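Glyoxalase family protein (Enterococcus faecalis, PDB 2P25) belongs to the glyoxalase/bleomycin resistance/dioxygenase superfamily, whose fold is built from paired beta-alpha-beta-beta-beta modules. Local coordinates at residues V24-G28 against F90-I96. Residue numbers count along the deposited sequence, not the author numbering.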
loop_
_atom_site.group_PDB
_atom_site.type_symbol
_atom_site.label_atom_id
_atom_site.label_comp_id
_atom_site.label_asym_id
_atom_site.label_seq_id
_atom_site.Cartn_x
_atom_site.Cartn_y
_atom_site.Cartn_z
ATOM N N VAL A 24 -3.434 -13.402 -9.670
ATOM C CA VAL A 24 -3.886 -13.486 -11.043
ATOM C C VAL A 24 -5.123 -14.371 -11.137
ATOM O O VAL A 24 -6.169 -13.923 -11.637
ATOM C CB VAL A 24 -2.752 -13.951 -11.981
ATOM C CG1 VAL A 24 -3.275 -14.133 -13.437
ATOM C CG2 VAL A 24 -1.566 -12.938 -11.934
ATOM N N GLU A 25 -5.026 -15.619 -10.684
ATOM C CA GLU A 25 -6.123 -16.564 -10.908
ATOM C C GLU A 25 -7.371 -16.283 -10.069
ATOM O O GLU A 25 -8.496 -16.361 -10.579
ATOM C CB GLU A 25 -5.647 -18.033 -10.788
ATOM C CG GLU A 25 -4.579 -18.440 -11.840
ATOM C CD GLU A 25 -5.052 -18.271 -13.292
ATOM O OE1 GLU A 25 -6.256 -18.501 -13.571
ATOM O OE2 GLU A 25 -4.219 -17.910 -14.157
ATOM N N LYS A 26 -7.188 -15.934 -8.801
ATOM C CA LYS A 26 -8.312 -15.726 -7.919
ATOM C C LYS A 26 -8.813 -14.299 -7.875
ATOM O O LYS A 26 -10.004 -14.056 -8.069
ATOM C CB LYS A 26 -8.009 -16.264 -6.511
ATOM C CG LYS A 26 -7.723 -17.739 -6.554
ATOM C CD LYS A 26 -7.318 -18.301 -5.200
ATOM C CE LYS A 26 -7.173 -19.815 -5.287
ATOM N NZ LYS A 26 -6.736 -20.429 -3.979
ATOM N N LEU A 27 -7.920 -13.351 -7.635
ATOM C CA LEU A 27 -8.308 -11.943 -7.567
ATOM C C LEU A 27 -8.563 -11.340 -8.953
ATOM O O LEU A 27 -9.173 -10.267 -9.063
ATOM C CB LEU A 27 -7.259 -11.117 -6.812
ATOM C CG LEU A 27 -7.572 -10.924 -5.312
ATOM C CD1 LEU A 27 -8.207 -12.142 -4.651
ATOM C CD2 LEU A 27 -6.437 -10.394 -4.528
ATOM N N GLY A 28 -8.088 -12.025 -9.992
ATOM C CA GLY A 28 -8.390 -11.635 -11.369
ATOM C C GLY A 28 -7.563 -10.501 -11.928
ATOM O O GLY A 28 -7.963 -9.855 -12.912
ATOM N N PHE A 90 -17.391 -15.462 -2.794
ATOM C CA PHE A 90 -16.447 -15.691 -3.895
ATOM C C PHE A 90 -15.069 -16.126 -3.384
ATOM O O PHE A 90 -14.514 -17.129 -3.841
ATOM C CB PHE A 90 -16.327 -14.447 -4.814
ATOM C CG PHE A 90 -15.171 -14.531 -5.781
ATOM C CD1 PHE A 90 -15.298 -15.227 -6.977
ATOM C CD2 PHE A 90 -13.941 -13.945 -5.463
ATOM C CE1 PHE A 90 -14.216 -15.312 -7.866
ATOM C CE2 PHE A 90 -12.860 -14.028 -6.335
ATOM C CZ PHE A 90 -12.992 -14.713 -7.528
ATOM N N LEU A 91 -14.535 -15.407 -2.404
ATOM C CA LEU A 91 -13.228 -15.745 -1.853
ATOM C C LEU A 91 -13.258 -17.124 -1.184
ATOM O O LEU A 91 -12.362 -17.956 -1.400
ATOM C CB LEU A 91 -12.769 -14.685 -0.853
ATOM C CG LEU A 91 -12.448 -13.297 -1.446
ATOM C CD1 LEU A 91 -12.225 -12.306 -0.285
ATOM C CD2 LEU A 91 -11.178 -13.422 -2.286
ATOM N N ASN A 92 -14.289 -17.361 -0.371
ATOM C CA ASN A 92 -14.382 -18.625 0.363
ATOM C C ASN A 92 -14.461 -19.794 -0.614
ATOM O O ASN A 92 -13.846 -20.859 -0.387
ATOM C CB ASN A 92 -15.580 -18.629 1.331
ATOM C CG ASN A 92 -15.443 -17.614 2.456
ATOM O OD1 ASN A 92 -14.359 -17.037 2.712
ATOM N ND2 ASN A 92 -16.539 -17.388 3.150
ATOM N N GLU A 93 -15.155 -19.582 -1.728
ATOM C CA GLU A 93 -15.285 -20.649 -2.716
ATOM C C GLU A 93 -13.906 -20.981 -3.320
ATOM O O GLU A 93 -13.646 -22.138 -3.684
ATOM C CB GLU A 93 -16.256 -20.266 -3.809
ATOM C CG GLU A 93 -16.542 -21.440 -4.758
ATOM C CD GLU A 93 -17.428 -21.048 -5.922
ATOM O OE1 GLU A 93 -17.230 -19.959 -6.490
ATOM O OE2 GLU A 93 -18.319 -21.840 -6.278
ATOM N N GLN A 94 -13.045 -19.963 -3.414
ATOM C CA GLN A 94 -11.683 -20.128 -3.944
ATOM C C GLN A 94 -10.688 -20.585 -2.893
ATOM O O GLN A 94 -9.488 -20.616 -3.165
ATOM C CB GLN A 94 -11.185 -18.814 -4.551
ATOM C CG GLN A 94 -12.035 -18.288 -5.702
ATOM C CD GLN A 94 -11.902 -19.149 -6.929
ATOM O OE1 GLN A 94 -12.876 -19.757 -7.401
ATOM N NE2 GLN A 94 -10.700 -19.212 -7.457
ATOM N N GLY A 95 -11.172 -20.916 -1.700
ATOM C CA GLY A 95 -10.316 -21.419 -0.626
ATOM C C GLY A 95 -9.601 -20.319 0.134
ATOM O O GLY A 95 -8.596 -20.573 0.825
ATOM N N ILE A 96 -10.100 -19.088 0.006
ATOM C CA ILE A 96 -9.510 -17.967 0.730
ATOM C C ILE A 96 -10.396 -17.627 1.918
ATOM O O ILE A 96 -11.527 -17.190 1.742
ATOM C CB ILE A 96 -9.352 -16.732 -0.172
ATOM C CG1 ILE A 96 -8.369 -17.043 -1.303
ATOM C CG2 ILE A 96 -8.887 -15.483 0.670
ATOM C CD1 ILE A 96 -8.412 -16.012 -2.453
#
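The C-terminal parts of two helices, 16-26 and 84-93, meet here. The backbones come closest at Lys26 and Gln94, with 6.8 Å between their CA atoms. Gly28, with positive phi, is the first residue after helix 16-26 to leave helical phi/psi. Helix 84-93 ends in a Schellman motif with Gly95 as the C' residue: Ile96 N hydrogen-bonds to Leu91 O (2.9 Å) and Gly95 N to Asn92 O (3.0 Å).

Lys26 makes the central contacts. From its extended side chain, NZ donates a hydrogen bond to Gln94 O (2.9 Å). Its methylenes make van der Waals contacts: CG with Gln94 NE2 (3.4 Å) and CD with Ile96 CD1 (3.7 Å). Lys26 O lies near the Phe90 ring plane, 3.1 Å from Phe90 CZ, facing the slightly positive CH edge. Leu27 CD1 touches Leu91 CD2 at 4.0 Å, and Phe22 and Phe114 extend this apolar packing. Phe3 of the second subunit packs on Leu27, Phe90 and Leu91.

Each helix belongs to one beta-alpha-beta-beta-beta module, so the contact joins the modules. Buried apolar packing is combined with one hydrogen bond from Lys26 NZ to the C-cap carbonyl of Gln94, consistent with a favourable charge-helix dipole interaction.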